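Local coordinates for protein intracellular serine protease (Bacillus licheniformis, PDB 4ZOQ) that is a subtilisin-like serine protease of lanthipeptide biosynthesis that cleaves peptide bonds in a sequence-specific way, at residues Leu245-Pro251 with Gly268-Tyr273; Ile103-Gln107 with Asp125-His131; Ile309-Ser313 with Gln335-Met340. All coordinates share one frame; numbering follows the deposited sequence.

Overall arrangement
The three contacts illustrate how bonding changes with place in a subtilase fold. Contact 1 is buried and joins two antiparallel strands, so backbone hydrogen bonds dominate and side chains fill in on both faces. Contact 2, also buried, ties a strand of the central parallel sheet to the end of a helix through polar side chains and rings. Contact 3 lies nearer the surface, away from the predicted catalytic residues, where two helices meet by apolar packing and the side-chain hydrogen bonds described stay within each segment. No two contacts touch or use the same helix or strand, but helix 275-297 borders both contact 1 and contact 3.

Contact 1. Residues Leu245-Pro251 with Gly268-Tyr273; sequences LVLTTYP and GYSLSY
Thr248 and Ser270 face each other as a hydrogen-bonded pair in the small antiparallel sheet of strands 246-249 and 269-272, and here the packing is tight. One residue grips Ser270 O twice: Thr248 N reaches it at 2.8 Å from one side of the carbonyl plane, and Thr248 OG1 at 2.6 Å from the other. The hydroxyl is placed for this by a chi1 of 60°, which sets OG1 between the backbone N and the carbonyl carbon and leaves CG2 turned toward Ser272 CB. Next along the sheet, Val246 and Ser272 exchange both backbone bonds, the one from Val246 N to Ser272 O being almost straight at 176°. The face carrying Leu247 and Leu271 is packed with carbon: their CD1 atoms meet at 3.7 Å with the side chains at about a right angle, while Leu247 CD2 approaches the Tyr269 ring obliquely.

The end at Gly268 is looser. Tyr250 N still bonds Gly268 O at 2.9 Å, but from above the carbonyl plane and not along a lone pair. Ser270 CB lies over a face of the partly exposed Tyr250 ring, 4.3 Å from its centroid, as a CH-pi contact. Beyond this the two chain segments part, and a water replaces direct pairing, accepting from Gly268 N at 2.8 Å and donating to Pro251 O.

The side chains of Val246, Thr248 and Ser272 rest on Leu277 of helix 275-297, and Val246 and Ser272 also touch Met93 and Gln89, respectively, of helix 86-97. Those helices begin near the predicted catalytic Ser276 and His86, so the sheet borders the predicted active site, while Leu247 and Thr249 on its other face pack against loop residues Leu13 and Trp11.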
loop_
_atom_site.group_PDB
_atom_site.type_symbol
_atom_site.label_atom_id
_atom_site.label_comp_id
_atom_site.label_asym_id
_atom_site.label_seq_id
_atom_site.Cartn_x
_atom_site.Cartn_y
_atom_site.Cartn_z
ATOM N N LEU B 245 11.313 -5.380 -16.584
ATOM C CA LEU B 245 9.962 -4.978 -16.153
ATOM C C LEU B 245 9.213 -6.143 -15.504
ATOM O O LEU B 245 9.626 -7.300 -15.638
ATOM C CB LEU B 245 9.180 -4.438 -17.352
ATOM C CG LEU B 245 9.621 -3.091 -17.953
ATOM C CD1 LEU B 245 9.020 -2.823 -19.359
ATOM C CD2 LEU B 245 9.200 -1.960 -16.976
ATOM N N VAL B 246 8.099 -5.855 -14.832
ATOM C CA VAL B 246 7.356 -6.910 -14.161
ATOM C C VAL B 246 5.930 -6.972 -14.686
ATOM O O VAL B 246 5.337 -5.940 -15.024
ATOM C CB VAL B 246 7.363 -6.732 -12.604
ATOM C CG1 VAL B 246 8.793 -6.829 -12.089
ATOM C CG2 VAL B 246 6.696 -5.418 -12.140
ATOM N N LEU B 247 5.380 -8.182 -14.788
ATOM C CA LEU B 247 3.997 -8.307 -15.231
ATOM C C LEU B 247 3.036 -7.904 -14.104
ATOM O O LEU B 247 3.279 -8.179 -12.932
ATOM C CB LEU B 247 3.690 -9.729 -15.718
ATOM C CG LEU B 247 2.491 -9.831 -16.678
ATOM C CD1 LEU B 247 2.811 -9.090 -17.959
ATOM C CD2 LEU B 247 2.104 -11.264 -16.989
ATOM N N THR B 248 1.937 -7.270 -14.487
ATOM C CA THR B 248 0.861 -6.892 -13.571
ATOM C C THR B 248 -0.496 -7.354 -14.107
ATOM O O THR B 248 -0.726 -7.438 -15.331
ATOM C CB THR B 248 0.794 -5.360 -13.392
ATOM O OG1 THR B 248 0.547 -4.730 -14.669
ATOM C CG2 THR B 248 2.083 -4.826 -12.837
ATOM N N THR B 249 -1.417 -7.606 -13.197
ATOM C CA THR B 249 -2.805 -7.747 -13.601
ATOM C C THR B 249 -3.318 -6.346 -13.855
ATOM O O THR B 249 -3.082 -5.419 -13.079
ATOM C CB THR B 249 -3.654 -8.473 -12.559
ATOM O OG1 THR B 249 -3.373 -7.924 -11.271
ATOM C CG2 THR B 249 -3.318 -9.954 -12.519
ATOM N N TYR B 250 -4.015 -6.203 -14.971
ATOM C CA TYR B 250 -4.494 -4.911 -15.435
ATOM C C TYR B 250 -5.981 -5.103 -15.755
ATOM O O TYR B 250 -6.376 -6.220 -16.133
ATOM C CB TYR B 250 -3.672 -4.463 -16.643
ATOM C CG TYR B 250 -3.708 -2.975 -16.920
ATOM C CD1 TYR B 250 -3.162 -2.059 -16.013
ATOM C CD2 TYR B 250 -4.233 -2.491 -18.117
ATOM C CE1 TYR B 250 -3.182 -0.698 -16.268
ATOM C CE2 TYR B 250 -4.251 -1.136 -18.388
ATOM C CZ TYR B 250 -3.720 -0.245 -17.461
ATOM O OH TYR B 250 -3.742 1.088 -17.738
ATOM N N PRO B 251 -6.818 -4.067 -15.510
ATOM C CA PRO B 251 -8.269 -4.230 -15.694
ATOM C C PRO B 251 -8.589 -4.835 -17.065
ATOM O O PRO B 251 -8.179 -4.317 -18.098
ATOM C CB PRO B 251 -8.801 -2.808 -15.566
ATOM C CG PRO B 251 -7.804 -2.103 -14.692
ATOM C CD PRO B 251 -6.469 -2.691 -15.090
ATOM N N GLY B 268 -5.775 -7.618 -19.594
ATOM C CA GLY B 268 -5.824 -8.248 -18.292
ATOM C C GLY B 268 -4.445 -8.279 -17.662
ATOM O O GLY B 268 -4.312 -8.650 -16.495
ATOM N N TYR B 269 -3.416 -7.981 -18.465
ATOM C CA TYR B 269 -2.040 -7.910 -17.983
ATOM C C TYR B 269 -1.328 -6.730 -18.602
ATOM O O TYR B 269 -1.688 -6.289 -19.701
ATOM C CB TYR B 269 -1.264 -9.205 -18.273
ATOM C CG TYR B 269 -1.984 -10.428 -17.765
ATOM C CD1 TYR B 269 -1.970 -10.757 -16.407
ATOM C CD2 TYR B 269 -2.694 -11.250 -18.634
ATOM C CE1 TYR B 269 -2.657 -11.864 -15.928
ATOM C CE2 TYR B 269 -3.369 -12.372 -18.165
ATOM C CZ TYR B 269 -3.348 -12.671 -16.810
ATOM O OH TYR B 269 -4.011 -13.786 -16.344
ATOM N N SER B 270 -0.328 -6.208 -17.886
ATOM C CA SER B 270 0.504 -5.116 -18.394
ATOM C C SER B 270 1.903 -5.139 -17.769
ATOM O O SER B 270 2.098 -5.483 -16.592
ATOM C CB SER B 270 -0.150 -3.750 -18.165
ATOM O OG SER B 270 0.606 -2.695 -18.766
ATOM N N LEU B 271 2.872 -4.739 -18.568
ATOM C CA LEU B 271 4.238 -4.654 -18.138
ATOM C C LEU B 271 4.425 -3.306 -17.458
ATOM O O LEU B 271 4.046 -2.260 -17.994
ATOM C CB LEU B 271 5.142 -4.809 -19.350
ATOM C CG LEU B 271 6.295 -5.791 -19.271
ATOM C CD1 LEU B 271 5.829 -7.137 -18.709
ATOM C CD2 LEU B 271 6.797 -5.952 -20.684
ATOM N N SER B 272 5.023 -3.318 -16.281
ATOM C CA SER B 272 5.135 -2.101 -15.496
ATOM C C SER B 272 6.309 -2.177 -14.520
ATOM O O SER B 272 7.124 -3.105 -14.587
ATOM C CB SER B 272 3.808 -1.881 -14.742
ATOM O OG SER B 272 3.720 -0.594 -14.148
ATOM N N TYR B 273 6.374 -1.212 -13.605
ATOM C CA TYR B 273 7.423 -1.142 -12.587
ATOM C C TYR B 273 7.005 -0.184 -11.463
ATOM O O TYR B 273 6.120 0.636 -11.655
ATOM C CB TYR B 273 8.757 -0.719 -13.228
ATOM C CG TYR B 273 8.836 0.751 -13.607
ATOM C CD1 TYR B 273 9.088 1.736 -12.659
ATOM C CD2 TYR B 273 8.636 1.154 -14.934
ATOM C CE1 TYR B 273 9.149 3.092 -13.009
ATOM C CE2 TYR B 273 8.701 2.506 -15.304
ATOM C CZ TYR B 273 8.957 3.471 -14.332
ATOM O OH TYR B 273 9.036 4.804 -14.689
HETATM O O HOH W 1 -5.703 -4.860 -20.045
#

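Contact 2. Residues Ile103-Gln107 with Asp125-His131; sequences ITPYQ and DAVNDGH
Tyr106 and Asp129 supply the first of the polar links: Tyr106 OH donates to Asp129 OD2 at 2.6 Å, onto the anti lone pair of OD2, with ring and carboxylate only 20° from coplanar. A second bond joins Thr104 OG1 to His131 NE2 at 2.8 Å. With chi1 at -47°, OG1 lies beside its own backbone N and in the plane of the imidazole; OG1 also hydrogen-bonds Asn66 ND2. The other nitrogen of that ring, His131 ND1, donates to Ala126 O at 3.0 Å, which fixes the imidazole against its own segment. His131 N shares the same acceptor as part of the Schellman motif that ends the helix, with Gly130 at the C-prime position.

Aromatic contacts complete the set. Tyr106 turns its edge to the face of His131 in an offset edge-to-face pair, the planes at 77°, and Ala126 CB sits over a face of the phenol 4.2 Å from its centroid.

The contact lies within a beta-alpha-beta crossover between parallel strands 102-110 and 133-136, by way of strand 113-114 and helix 116-128. Between them runs strand 46-51, whose Ala48 lies against Tyr106, Ala126 and His131 alike.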
loop_
_atom_site.group_PDB
_atom_site.type_symbol
_atom_site.label_atom_id
_atom_site.label_comp_id
_atom_site.label_asym_id
_atom_site.label_seq_id
_atom_site.Cartn_x
_atom_site.Cartn_y
_atom_site.Cartn_z
ATOM N N ILE B 103 -8.738 -10.123 -0.561
ATOM C CA ILE B 103 -8.277 -8.769 -0.822
ATOM C C ILE B 103 -9.470 -7.820 -0.794
ATOM O O ILE B 103 -10.421 -8.012 -1.531
ATOM C CB ILE B 103 -7.555 -8.646 -2.197
ATOM C CG1 ILE B 103 -6.261 -9.458 -2.233
ATOM C CG2 ILE B 103 -7.245 -7.197 -2.519
ATOM C CD1 ILE B 103 -5.706 -9.665 -3.660
ATOM N N THR B 104 -9.410 -6.777 0.025
ATOM C CA THR B 104 -10.512 -5.820 0.089
ATOM C C THR B 104 -10.094 -4.440 -0.393
ATOM O O THR B 104 -9.225 -3.813 0.213
ATOM C CB THR B 104 -11.043 -5.651 1.520
ATOM O OG1 THR B 104 -11.238 -6.928 2.143
ATOM C CG2 THR B 104 -12.335 -4.848 1.511
ATOM N N PRO B 105 -10.763 -3.929 -1.437
ATOM C CA PRO B 105 -10.416 -2.612 -1.992
ATOM C C PRO B 105 -11.007 -1.471 -1.159
ATOM O O PRO B 105 -12.210 -1.485 -0.887
ATOM C CB PRO B 105 -11.044 -2.641 -3.395
ATOM C CG PRO B 105 -12.256 -3.555 -3.238
ATOM C CD PRO B 105 -11.893 -4.569 -2.148
ATOM N N TYR B 106 -10.155 -0.546 -0.716
ATOM C CA TYR B 106 -10.575 0.718 -0.137
ATOM C C TYR B 106 -10.157 1.819 -1.081
ATOM O O TYR B 106 -9.008 2.288 -1.022
ATOM C CB TYR B 106 -9.958 0.949 1.240
ATOM C CG TYR B 106 -10.481 0.024 2.322
ATOM C CD1 TYR B 106 -10.131 -1.324 2.344
ATOM C CD2 TYR B 106 -11.319 0.496 3.316
ATOM C CE1 TYR B 106 -10.593 -2.171 3.325
ATOM C CE2 TYR B 106 -11.792 -0.346 4.317
ATOM C CZ TYR B 106 -11.425 -1.679 4.312
ATOM O OH TYR B 106 -11.888 -2.521 5.293
ATOM N N GLN B 107 -11.091 2.232 -1.938
ATOM C CA GLN B 107 -10.814 3.174 -3.024
ATOM C C GLN B 107 -10.717 4.617 -2.545
ATOM O O GLN B 107 -11.718 5.247 -2.205
ATOM C CB GLN B 107 -11.881 3.059 -4.124
ATOM C CG GLN B 107 -11.632 4.019 -5.280
ATOM C CD GLN B 107 -12.453 3.673 -6.512
ATOM O OE1 GLN B 107 -13.288 2.778 -6.479
ATOM N NE2 GLN B 107 -12.169 4.338 -7.617
ATOM N N ASP B 125 -10.896 2.237 9.138
ATOM C CA ASP B 125 -11.964 1.305 8.799
ATOM C C ASP B 125 -11.410 -0.089 8.598
ATOM O O ASP B 125 -11.958 -1.056 9.129
ATOM C CB ASP B 125 -12.722 1.759 7.546
ATOM C CG ASP B 125 -13.621 2.967 7.806
ATOM O OD1 ASP B 125 -13.903 3.261 8.987
ATOM O OD2 ASP B 125 -14.042 3.622 6.834
ATOM N N ALA B 126 -10.310 -0.185 7.856
ATOM C CA ALA B 126 -9.712 -1.476 7.529
ATOM C C ALA B 126 -9.337 -2.245 8.801
ATOM O O ALA B 126 -9.535 -3.471 8.883
ATOM C CB ALA B 126 -8.477 -1.279 6.617
ATOM N N VAL B 127 -8.818 -1.511 9.790
ATOM C CA VAL B 127 -8.510 -2.074 11.103
ATOM C C VAL B 127 -9.775 -2.613 11.779
ATOM O O VAL B 127 -9.822 -3.764 12.240
ATOM C CB VAL B 127 -7.867 -1.018 12.029
ATOM C CG1 VAL B 127 -7.695 -1.568 13.416
ATOM C CG2 VAL B 127 -6.517 -0.575 11.488
ATOM N N ASN B 128 -10.801 -1.765 11.844
ATOM C CA ASN B 128 -12.065 -2.123 12.501
ATOM C C ASN B 128 -12.798 -3.282 11.788
ATOM O O ASN B 128 -13.601 -3.981 12.410
ATOM C CB ASN B 128 -12.985 -0.897 12.591
ATOM C CG ASN B 128 -12.455 0.184 13.549
ATOM O OD1 ASN B 128 -11.584 -0.059 14.395
ATOM N ND2 ASN B 128 -12.980 1.390 13.398
ATOM N N ASP B 129 -12.499 -3.483 10.500
ATOM C CA ASP B 129 -13.092 -4.557 9.675
ATOM C C ASP B 129 -12.355 -5.890 9.722
ATOM O O ASP B 129 -12.614 -6.776 8.919
ATOM C CB ASP B 129 -13.175 -4.116 8.213
ATOM C CG ASP B 129 -14.036 -2.883 8.026
ATOM O OD1 ASP B 129 -14.901 -2.629 8.898
ATOM O OD2 ASP B 129 -13.838 -2.151 7.028
ATOM N N GLY B 130 -11.404 -6.009 10.627
ATOM C CA GLY B 130 -10.720 -7.259 10.856
ATOM C C GLY B 130 -9.600 -7.607 9.886
ATOM O O GLY B 130 -9.165 -8.751 9.876
ATOM N N HIS B 131 -9.052 -6.619 9.172
ATOM C CA HIS B 131 -7.914 -6.841 8.268
ATOM C C HIS B 131 -6.614 -6.942 9.045
ATOM O O HIS B 131 -6.297 -6.063 9.842
ATOM C CB HIS B 131 -7.811 -5.699 7.255
ATOM C CG HIS B 131 -8.926 -5.685 6.258
ATOM N ND1 HIS B 131 -10.174 -5.168 6.543
ATOM C CD2 HIS B 131 -8.993 -6.161 4.994
ATOM C CE1 HIS B 131 -10.958 -5.319 5.489
ATOM N NE2 HIS B 131 -10.266 -5.916 4.537
#

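Contact 3. Residues Ile309-Ser313 with Gln335-Met340; sequences ILRKS and QALKMM
Ser313 and Ala336 meet where helices 303-313 and 333-338 come closest, their CA atoms 5.1 Å apart. Both CB and OG of the serine do the touching: Ser313 OG rests 3.4 Å from Ala336 CA and also lies against the alanine methyl, and Ser313 CB is 3.6 Å from the same Ala336 CA. Gln335 CB packs beside Ser313 CB, while the amide of the glutamine leads away from the interface. Ile309 spreads two branches: its CG2 approaches Ala336 O at 3.5 Å, and its CD1 reaches Met340 CG at 4.0 Å, the two chains crossing at about a right angle. The methyl of Met339 contacts the aliphatic root of Lys312, whose ammonium end points off elsewhere. An unusual, near-eclipsed chi3 of -19° folds Met339 CE back over that residue's own CB, and the exact place of this methyl is doubtful.

The second shell explains why a serine can sit here. A chi1 of 58° puts Ser313 OG within 2.8 Å of Ile309 O, one turn back, to which it donates; Ser313 N bonds the same oxygen from the opposite face of the carbonyl. An alanine here would remove the hydroxyl, and would probably leave Ile309 O with only the backbone bond from Ser313 N and open a small gap beside the Ala336 methyl. On the partner helix, Lys338 NZ holds Gln335 OE1 on a lone pair at 3.2 Å, so the amide is turned to its own segment. Farther out, Val289 of helix 275-297 backs Ile309, and Glu292 of the same helix touches Met340.

The Ser313 hydroxyl and the Gln335 amide oxygen thus find their partners within their own segments, and what passes between the two is van der Waals contact among small and flexible groups. The meeting therefore depends on shape more than on directed bonds, with the exposed Met339 closing its outer margin.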
loop_
_atom_site.group_PDB
_atom_site.type_symbol
_atom_site.label_atom_id
_atom_site.label_comp_id
_atom_site.label_asym_id
_atom_site.label_seq_id
_atom_site.Cartn_x
_atom_site.Cartn_y
_atom_site.Cartn_z
ATOM N N ILE B 309 9.747 -12.330 11.366
ATOM C CA ILE B 309 9.962 -13.328 10.333
ATOM C C ILE B 309 10.406 -12.673 8.996
ATOM O O ILE B 309 11.354 -13.149 8.368
ATOM C CB ILE B 309 8.702 -14.174 10.151
ATOM C CG1 ILE B 309 8.498 -15.005 11.413
ATOM C CG2 ILE B 309 8.841 -15.091 8.941
ATOM C CD1 ILE B 309 7.137 -15.600 11.550
ATOM N N LEU B 310 9.770 -11.566 8.603
ATOM C CA LEU B 310 10.148 -10.838 7.387
ATOM C C LEU B 310 11.568 -10.372 7.452
ATOM O O LEU B 310 12.337 -10.510 6.486
ATOM C CB LEU B 310 9.244 -9.615 7.171
ATOM C CG LEU B 310 7.790 -9.968 6.849
ATOM C CD1 LEU B 310 6.875 -8.771 6.795
ATOM C CD2 LEU B 310 7.778 -10.685 5.493
ATOM N N ARG B 311 11.921 -9.812 8.605
ATOM C CA ARG B 311 13.252 -9.262 8.790
ATOM C C ARG B 311 14.353 -10.338 8.720
ATOM O O ARG B 311 15.305 -10.191 7.982
ATOM C CB ARG B 311 13.309 -8.488 10.103
ATOM C CG ARG B 311 14.695 -8.029 10.495
ATOM C CD ARG B 311 14.608 -7.085 11.664
ATOM N NE ARG B 311 14.483 -7.771 12.946
ATOM C CZ ARG B 311 15.492 -8.274 13.653
ATOM N NH1 ARG B 311 16.742 -8.215 13.194
ATOM N NH2 ARG B 311 15.232 -8.855 14.820
ATOM N N LYS B 312 14.184 -11.453 9.408
ATOM C CA LYS B 312 15.240 -12.450 9.422
ATOM C C LYS B 312 15.362 -13.234 8.118
ATOM O O LYS B 312 16.411 -13.802 7.839
ATOM C CB LYS B 312 15.028 -13.436 10.576
ATOM C CG LYS B 312 15.253 -12.819 11.935
ATOM C CD LYS B 312 16.772 -12.798 12.186
ATOM C CE LYS B 312 17.126 -12.543 13.645
ATOM N NZ LYS B 312 18.497 -11.972 13.764
ATOM N N SER B 313 14.315 -13.247 7.299
ATOM C CA SER B 313 14.381 -13.997 6.051
ATOM C C SER B 313 14.809 -13.148 4.845
ATOM O O SER B 313 14.968 -13.656 3.734
ATOM C CB SER B 313 13.035 -14.677 5.778
ATOM O OG SER B 313 11.968 -13.753 5.717
ATOM N N GLN B 335 11.615 -17.937 1.557
ATOM C CA GLN B 335 12.565 -17.910 2.655
ATOM C C GLN B 335 11.830 -17.630 3.953
ATOM O O GLN B 335 12.155 -18.190 4.992
ATOM C CB GLN B 335 13.629 -16.838 2.455
ATOM C CG GLN B 335 14.705 -17.173 1.461
ATOM C CD GLN B 335 15.520 -18.398 1.821
ATOM O OE1 GLN B 335 15.417 -18.951 2.935
ATOM N NE2 GLN B 335 16.410 -18.785 0.898
ATOM N N ALA B 336 10.841 -16.739 3.874
ATOM C CA ALA B 336 10.017 -16.403 5.030
ATOM C C ALA B 336 9.362 -17.644 5.606
ATOM O O ALA B 336 9.409 -17.879 6.819
ATOM C CB ALA B 336 8.945 -15.368 4.644
ATOM N N LEU B 337 8.778 -18.449 4.727
ATOM C CA LEU B 337 8.089 -19.677 5.133
ATOM C C LEU B 337 9.125 -20.714 5.590
ATOM O O LEU B 337 8.895 -21.476 6.538
ATOM C CB LEU B 337 7.217 -20.217 3.980
ATOM C CG LEU B 337 6.008 -19.378 3.527
ATOM C CD1 LEU B 337 5.364 -19.998 2.332
ATOM C CD2 LEU B 337 4.960 -19.233 4.631
ATOM N N LYS B 338 10.283 -20.702 4.940
ATOM C CA LYS B 338 11.320 -21.678 5.244
ATOM C C LYS B 338 11.873 -21.443 6.647
ATOM O O LYS B 338 12.255 -22.391 7.348
ATOM C CB LYS B 338 12.439 -21.594 4.209
ATOM C CG LYS B 338 13.470 -22.687 4.265
ATOM C CD LYS B 338 14.667 -22.332 3.366
ATOM C CE LYS B 338 15.968 -22.300 4.165
ATOM N NZ LYS B 338 17.093 -21.671 3.407
ATOM N N MET B 339 11.854 -20.197 7.104
ATOM C CA MET B 339 12.323 -19.969 8.467
ATOM C C MET B 339 11.282 -20.185 9.531
ATOM O O MET B 339 11.560 -19.980 10.702
ATOM C CB MET B 339 12.891 -18.592 8.660
ATOM C CG MET B 339 14.268 -18.423 8.102
ATOM S SD MET B 339 14.943 -17.010 8.988
ATOM C CE MET B 339 13.404 -16.253 9.598
ATOM N N MET B 340 10.094 -20.613 9.131
ATOM C CA MET B 340 9.062 -20.938 10.100
ATOM C C MET B 340 9.048 -22.439 10.407
ATOM O O MET B 340 8.203 -22.920 11.173
ATOM C CB MET B 340 7.690 -20.496 9.578
ATOM C CG MET B 340 7.508 -19.013 9.456
ATOM S SD MET B 340 5.889 -18.650 8.739
ATOM C CE MET B 340 4.837 -19.034 10.141
#